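PDB 3ZED: Rna-directed RNA polymerase from Infectious pancreatic necrosis virus, which catalyses template-directed RNA synthesis from ribonucleoside 5'-triphosphates, the polymerase reaction that replicates the viral RNA genome. Local coordinates for residues A173-A178 with E404-N409; A387-Y391 with S400-E404. All coordinates share one frame; numbering follows the deposited sequence.

Interaction 1. Residues A173-A178 with E404-N409; sequences AMKGVA and EKGEAN. With K (potassium ion), chain K.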
ATOM      1  N   ALA B 173      -0.510  -2.797 -20.483  1.00 40.50           N
ATOM      2  CA  ALA B 173      -1.707  -2.162 -19.919  1.00 40.05           C
ATOM      3  C   ALA B 173      -1.314  -0.947 -19.020  1.00 44.47           C
ATOM      4  O   ALA B 173      -1.937   0.117 -19.136  1.00 43.97           O
ATOM      5  CB  ALA B 173      -2.513  -3.174 -19.128  1.00 39.07           C
ATOM      6  N   MET B 174      -0.241  -1.087 -18.196  1.00 40.63           N
ATOM      7  CA  MET B 174       0.279  -0.001 -17.334  1.00 39.14           C
ATOM      8  C   MET B 174       0.766   1.162 -18.195  1.00 42.94           C
ATOM      9  O   MET B 174       0.393   2.302 -17.918  1.00 44.54           O
ATOM     10  CB  MET B 174       1.398  -0.482 -16.387  1.00 41.16           C
ATOM     11  CG  MET B 174       0.955  -1.592 -15.449  1.00 44.72           C
ATOM     12  SD  MET B 174      -0.470  -1.195 -14.334  1.00 47.82           S
ATOM     13  CE  MET B 174       0.396  -0.489 -12.937  1.00 42.85           C
ATOM     14  N   LYS B 175       1.564   0.872 -19.258  1.00 37.57           N
ATOM     15  CA  LYS B 175       2.052   1.881 -20.200  1.00 37.61           C
ATOM     16  C   LYS B 175       0.860   2.585 -20.875  1.00 43.95           C
ATOM     17  O   LYS B 175       0.902   3.799 -21.055  1.00 46.11           O
ATOM     18  CB  LYS B 175       2.996   1.246 -21.241  1.00 39.64           C
ATOM     19  CG  LYS B 175       3.463   2.222 -22.320  1.00 46.85           C
ATOM     20  CD  LYS B 175       4.425   1.582 -23.304  1.00 52.72           C
ATOM     21  CE  LYS B 175       4.842   2.540 -24.403  1.00 66.12           C
ATOM     22  NZ  LYS B 175       3.855   2.559 -25.509  1.00 86.92           N
ATOM     23  N   GLY B 176      -0.175   1.822 -21.228  1.00 41.03           N
ATOM     24  CA  GLY B 176      -1.404   2.329 -21.831  1.00 41.85           C
ATOM     25  C   GLY B 176      -2.123   3.343 -20.961  1.00 44.82           C
ATOM     26  O   GLY B 176      -2.563   4.382 -21.463  1.00 44.75           O
ATOM     27  N   VAL B 177      -2.209   3.076 -19.639  1.00 41.33           N
ATOM     28  CA  VAL B 177      -2.812   4.010 -18.655  1.00 40.05           C
ATOM     29  C   VAL B 177      -1.923   5.286 -18.535  1.00 41.29           C
ATOM     30  O   VAL B 177      -2.438   6.408 -18.565  1.00 39.97           O
ATOM     31  CB  VAL B 177      -3.077   3.334 -17.264  1.00 42.39           C
ATOM     32  CG1 VAL B 177      -3.365   4.368 -16.176  1.00 41.14           C
ATOM     33  CG2 VAL B 177      -4.215   2.322 -17.348  1.00 41.89           C
ATOM     34  N   ALA B 178      -0.597   5.107 -18.467  1.00 38.58           N
ATOM     35  CA  ALA B 178       0.354   6.208 -18.333  1.00 39.91           C
ATOM     36  C   ALA B 178       0.469   7.093 -19.572  1.00 49.17           C
ATOM     37  O   ALA B 178       0.667   8.302 -19.412  1.00 51.79           O
ATOM     38  CB  ALA B 178       1.739   5.669 -17.988  1.00 40.30           C
ATOM     39  N   GLU B 404      -8.029   3.746 -12.363  1.00 36.76           N
ATOM     40  CA  GLU B 404      -7.786   2.632 -13.253  1.00 36.69           C
ATOM     41  C   GLU B 404      -6.308   2.307 -13.184  1.00 40.49           C
ATOM     42  O   GLU B 404      -5.497   3.138 -13.573  1.00 42.62           O
ATOM     43  CB  GLU B 404      -8.255   2.950 -14.683  1.00 38.53           C
ATOM     44  CG  GLU B 404      -7.894   1.864 -15.682  1.00 42.65           C
ATOM     45  CD  GLU B 404      -8.239   2.118 -17.137  1.00 63.62           C
ATOM     46  OE1 GLU B 404      -8.290   3.298 -17.555  1.00 46.90           O
ATOM     47  OE2 GLU B 404      -8.420   1.122 -17.872  1.00 66.99           O
ATOM     48  N   LYS B 405      -5.972   1.110 -12.653  1.00 37.23           N
ATOM     49  CA  LYS B 405      -4.598   0.613 -12.497  1.00 37.75           C
ATOM     50  C   LYS B 405      -3.784   1.719 -11.860  1.00 42.13           C
ATOM     51  O   LYS B 405      -2.787   2.146 -12.439  1.00 43.94           O
ATOM     52  CB  LYS B 405      -4.014   0.177 -13.871  1.00 39.43           C
ATOM     53  CG  LYS B 405      -4.729  -1.029 -14.460  1.00 45.95           C
ATOM     54  CD  LYS B 405      -4.401  -1.245 -15.923  1.00 41.45           C
ATOM     55  CE  LYS B 405      -5.243  -2.352 -16.501  1.00 47.10           C
ATOM     56  NZ  LYS B 405      -6.544  -1.853 -17.032  1.00 50.78           N
ATOM     57  N   GLY B 406      -4.313   2.239 -10.742  1.00 37.52           N
ATOM     58  CA  GLY B 406      -3.839   3.396  -9.979  1.00 37.27           C
ATOM     59  C   GLY B 406      -2.418   3.885 -10.182  1.00 40.48           C
ATOM     60  O   GLY B 406      -2.202   4.988 -10.691  1.00 39.02           O
ATOM     61  N   GLU B 407      -1.449   3.063  -9.738  1.00 37.78           N
ATOM     62  CA  GLU B 407       0.006   3.268  -9.759  1.00 38.92           C
ATOM     63  C   GLU B 407       0.548   3.806 -11.105  1.00 43.46           C
ATOM     64  O   GLU B 407       1.461   4.632 -11.103  1.00 43.78           O
ATOM     65  CB  GLU B 407       0.725   1.945  -9.421  1.00 39.87           C
ATOM     66  CG  GLU B 407       0.620   1.528  -7.956  1.00 47.79           C
ATOM     67  CD  GLU B 407      -0.555   0.643  -7.565  1.00 68.45           C
ATOM     68  OE1 GLU B 407      -1.643   0.779  -8.169  1.00 64.29           O
ATOM     69  OE2 GLU B 407      -0.391  -0.185  -6.640  1.00 60.11           O
ATOM     70  N   ALA B 408      -0.031   3.360 -12.240  1.00 40.76           N
ATOM     71  CA  ALA B 408       0.385   3.751 -13.602  1.00 40.06           C
ATOM     72  C   ALA B 408       0.118   5.233 -13.897  1.00 43.90           C
ATOM     73  O   ALA B 408       0.744   5.784 -14.810  1.00 44.69           O
ATOM     74  CB  ALA B 408      -0.325   2.876 -14.642  1.00 40.26           C
ATOM     75  N   ASN B 409      -0.799   5.880 -13.143  1.00 40.11           N
ATOM     76  CA  ASN B 409      -1.162   7.309 -13.303  1.00 39.44           C
ATOM     77  C   ASN B 409      -0.180   8.247 -12.570  1.00 43.18           C
ATOM     78  O   ASN B 409      -0.234   9.470 -12.737  1.00 41.18           O
ATOM     79  CB  ASN B 409      -2.571   7.562 -12.770  1.00 36.71           C
ATOM     80  CG  ASN B 409      -3.655   6.840 -13.526  1.00 43.96           C
ATOM     81  OD1 ASN B 409      -4.118   7.273 -14.581  1.00 39.50           O
ATOM     82  ND2 ASN B 409      -4.117   5.746 -12.983  1.00 34.23           N
TER
HETATM   83  K     K K1002      -3.319   8.430 -16.973  1.00 43.70           K

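Interaction 2. Residues A387-Y391 with S400-E404; sequences ADNIY and SIDLE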
ATOM      1  N   ALA B 387      -6.409   5.676  -0.591  1.00 34.67           N
ATOM      2  CA  ALA B 387      -5.451   5.401  -1.680  1.00 34.76           C
ATOM      3  C   ALA B 387      -6.164   5.562  -3.053  1.00 38.85           C
ATOM      4  O   ALA B 387      -6.757   6.617  -3.281  1.00 39.28           O
ATOM      5  CB  ALA B 387      -4.832   3.999  -1.517  1.00 35.33           C
ATOM      6  N   ASP B 388      -6.194   4.517  -3.912  1.00 34.47           N
ATOM      7  CA  ASP B 388      -6.855   4.551  -5.232  1.00 34.61           C
ATOM      8  C   ASP B 388      -8.388   4.313  -5.166  1.00 38.59           C
ATOM      9  O   ASP B 388      -9.010   4.207  -6.216  1.00 37.12           O
ATOM     10  CB  ASP B 388      -6.210   3.533  -6.201  1.00 36.35           C
ATOM     11  CG  ASP B 388      -6.143   2.103  -5.671  1.00 46.43           C
ATOM     12  OD1 ASP B 388      -6.000   1.924  -4.428  1.00 43.35           O
ATOM     13  OD2 ASP B 388      -6.154   1.165  -6.499  1.00 50.00           O
ATOM     14  N   ASN B 389      -9.004   4.294  -3.957  1.00 36.78           N
ATOM     15  CA  ASN B 389     -10.452   4.110  -3.823  1.00 36.15           C
ATOM     16  C   ASN B 389     -11.157   5.405  -3.420  1.00 40.62           C
ATOM     17  O   ASN B 389     -10.812   6.024  -2.404  1.00 40.30           O
ATOM     18  CB  ASN B 389     -10.797   3.020  -2.779  1.00 36.42           C
ATOM     19  CG  ASN B 389     -10.103   1.685  -2.956  1.00 51.69           C
ATOM     20  OD1 ASN B 389      -9.306   1.272  -2.127  1.00 49.19           O
ATOM     21  ND2 ASN B 389     -10.371   0.982  -4.040  1.00 37.37           N
ATOM     22  N   ILE B 390     -12.184   5.780  -4.183  1.00 36.16           N
ATOM     23  CA  ILE B 390     -13.027   6.944  -3.882  1.00 35.85           C
ATOM     24  C   ILE B 390     -14.448   6.440  -3.674  1.00 38.57           C
ATOM     25  O   ILE B 390     -14.920   5.591  -4.433  1.00 36.17           O
ATOM     26  CB  ILE B 390     -12.974   8.043  -4.982  1.00 39.10           C
ATOM     27  CG1 ILE B 390     -11.551   8.580  -5.174  1.00 39.69           C
ATOM     28  CG2 ILE B 390     -13.986   9.184  -4.736  1.00 38.77           C
ATOM     29  CD1 ILE B 390     -11.298   9.221  -6.600  1.00 40.67           C
ATOM     30  N   TYR B 391     -15.121   6.962  -2.642  1.00 35.36           N
ATOM     31  CA  TYR B 391     -16.523   6.662  -2.372  1.00 34.04           C
ATOM     32  C   TYR B 391     -17.267   7.963  -2.360  1.00 39.19           C
ATOM     33  O   TYR B 391     -16.851   8.886  -1.661  1.00 38.81           O
ATOM     34  CB  TYR B 391     -16.694   5.902  -1.045  1.00 33.88           C
ATOM     35  CG  TYR B 391     -15.941   4.591  -1.049  1.00 34.19           C
ATOM     36  CD1 TYR B 391     -16.479   3.455  -1.661  1.00 34.63           C
ATOM     37  CD2 TYR B 391     -14.654   4.502  -0.517  1.00 33.20           C
ATOM     38  CE1 TYR B 391     -15.771   2.257  -1.702  1.00 34.55           C
ATOM     39  CE2 TYR B 391     -13.945   3.300  -0.540  1.00 33.33           C
ATOM     40  CZ  TYR B 391     -14.504   2.185  -1.142  1.00 38.19           C
ATOM     41  OH  TYR B 391     -13.802   1.013  -1.176  1.00 40.25           O
ATOM     42  N   SER B 400     -18.834   3.751  -5.919  1.00 37.99           N
ATOM     43  CA  SER B 400     -17.489   3.282  -5.669  1.00 38.25           C
ATOM     44  C   SER B 400     -16.696   3.562  -6.930  1.00 42.40           C
ATOM     45  O   SER B 400     -17.048   3.048  -7.996  1.00 42.68           O
ATOM     46  CB  SER B 400     -17.490   1.802  -5.312  1.00 41.71           C
ATOM     47  OG  SER B 400     -16.167   1.357  -5.079  1.00 45.41           O
ATOM     48  N   ILE B 401     -15.707   4.464  -6.829  1.00 37.66           N
ATOM     49  CA  ILE B 401     -14.869   4.870  -7.952  1.00 38.04           C
ATOM     50  C   ILE B 401     -13.438   4.444  -7.655  1.00 43.06           C
ATOM     51  O   ILE B 401     -12.902   4.776  -6.596  1.00 42.25           O
ATOM     52  CB  ILE B 401     -14.984   6.410  -8.247  1.00 41.96           C
ATOM     53  CG1 ILE B 401     -16.433   6.822  -8.563  1.00 42.36           C
ATOM     54  CG2 ILE B 401     -14.026   6.870  -9.367  1.00 41.74           C
ATOM     55  CD1 ILE B 401     -16.974   7.763  -7.609  1.00 47.05           C
ATOM     56  N   ASP B 402     -12.824   3.705  -8.584  1.00 39.65           N
ATOM     57  CA  ASP B 402     -11.437   3.289  -8.423  1.00 38.63           C
ATOM     58  C   ASP B 402     -10.603   3.872  -9.504  1.00 40.83           C
ATOM     59  O   ASP B 402     -11.027   3.870 -10.666  1.00 40.65           O
ATOM     60  CB  ASP B 402     -11.289   1.762  -8.467  1.00 39.79           C
ATOM     61  CG  ASP B 402     -11.818   1.020  -7.255  1.00 50.32           C
ATOM     62  OD1 ASP B 402     -12.137   1.680  -6.241  1.00 47.35           O
ATOM     63  OD2 ASP B 402     -11.909  -0.219  -7.318  1.00 61.39           O
ATOM     64  N   LEU B 403      -9.385   4.282  -9.163  1.00 34.21           N
ATOM     65  CA  LEU B 403      -8.443   4.721 -10.184  1.00 34.07           C
ATOM     66  C   LEU B 403      -8.155   3.524 -11.058  1.00 38.61           C
ATOM     67  O   LEU B 403      -8.148   2.390 -10.563  1.00 36.40           O
ATOM     68  CB  LEU B 403      -7.147   5.290  -9.577  1.00 33.57           C
ATOM     69  CG  LEU B 403      -7.279   6.438  -8.559  1.00 35.54           C
ATOM     70  CD1 LEU B 403      -5.911   6.948  -8.158  1.00 35.84           C
ATOM     71  CD2 LEU B 403      -8.197   7.565  -9.068  1.00 33.40           C
ATOM     72  N   GLU B 404      -8.029   3.746 -12.363  1.00 36.76           N
ATOM     73  CA  GLU B 404      -7.786   2.632 -13.253  1.00 36.69           C
ATOM     74  C   GLU B 404      -6.308   2.307 -13.184  1.00 40.49           C
ATOM     75  O   GLU B 404      -5.497   3.138 -13.573  1.00 42.62           O
ATOM     76  CB  GLU B 404      -8.255   2.950 -14.683  1.00 38.53           C
ATOM     77  CG  GLU B 404      -7.894   1.864 -15.682  1.00 42.65           C
ATOM     78  CD  GLU B 404      -8.239   2.118 -17.137  1.00 63.62           C
ATOM     79  OE1 GLU B 404      -8.290   3.298 -17.555  1.00 46.90           O
ATOM     80  OE2 GLU B 404      -8.420   1.122 -17.872  1.00 66.99           O
TER
HETATM   81  O   HOH W   1      -6.408   1.138  -9.105  1.00 33.84           O

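Interaction 1. Residues A173-A178 with E404-N409
The carboxamide of Asn409 and the carboxylate of Glu404 are both covered by Val177, one methyl to each. Val177 CG1 lies over one face of the amide, past its O/N end, 3.4 Å from Asn409 OD1; CG2 stands almost directly above the flat carboxylate, 4.0 Å from Glu404 CD. The amide's ND2 spends its hydrogens close to its own plane, on Glu404 O, 3.0 Å from ND2, and on Gly406 O, which fixes its rotation and turns OD1 to a potassium ion. That ion binds Asn409 OD1 at 2.8 Å and Val177 O at 2.7 Å, tying helix to loop where no direct hydrogen bond does; Asn182, Asn184, Gly512 and Asn514 complete the site. Met174, bent at chi2 and chi3 (-59° and -88°), curls its CE to 3.8 Å from Ala408 CB, while its SD meets Lys405 CB. The aliphatic part of Lys405 runs on past Val177 CG2 to Ala173 CB. Glu404 OE1 forms a salt bridge with Arg181. The contact thus sets the last turns of helix 164-179 against the palm loop joining strand 397-403 to helix 412-426, with Glu407 and Asn409 also touching helix 476-493.

Interaction 2. Residues A387-Y391 with S400-E404
Strands 389-394 and 397-403 form an antiparallel beta hairpin in the palm domain, and Asn389 meets Asp402 across it. Residues 387-389, Ala-Asp-Asn, probably correspond to polymerase motif C, and Asp402 to motif A, in the permuted order of birnaviruses. The backbone ladder centres on the hydrogen-bonded pair Ile390/Ile401, with Ile390 N to Ile401 O at 2.7 Å and Ile401 N to Ile390 O at 2.8 Å; Leu403 N extends it to Asp388 O. Asn389 and Asp402, a non-hydrogen-bonded pair, point side by side from one face, each with CG anti to its carbonyl carbon (chi1 -52° and -72°), which brings ND2 to OD1. Asn389 ND2 donates to Asp402 OD1 over 2.9 Å in a nearly straight bond, within the amide plane but from above the carboxylate, the two planes being 61° apart. Tyr391 shares that face: its CE1 lies 3.5 Å from Ser400 OG, while its hydroxyl bonds to Asp559 and Leu561. Apolar contacts are made by Ile390 and Ile401, which project from the other face, and by Leu403, whose CG packs 3.9 Å from Asp388 CB. Ile390 and Leu403 also touch helix 476-493. One water donates to both Asp388 OD2 and Leu403 O, its oxygen 2.6 Å from each.

Interaction 2 is the more buried of the two and lies within one antiparallel sheet of the palm; interaction 1 is partly buried and brings together a helix and a loop more than 200 residues apart. Glu404 belongs to both: strand 397-403 ends just before it, and the chain continues into the loop met by helix 164-179. Asn409, one of six ligands of the ion, lies five residues beyond Glu404 on the same loop. Their chemistry follows their place: direct hydrogen bonds, of the backbone and of an amide-carboxylate pair, join 387-391 to 400-404 along with isoleucine and leucine contacts, whereas 173-178 and 404-409 share none and meet through apolar side-chain atoms and a potassium ion bound from both segments.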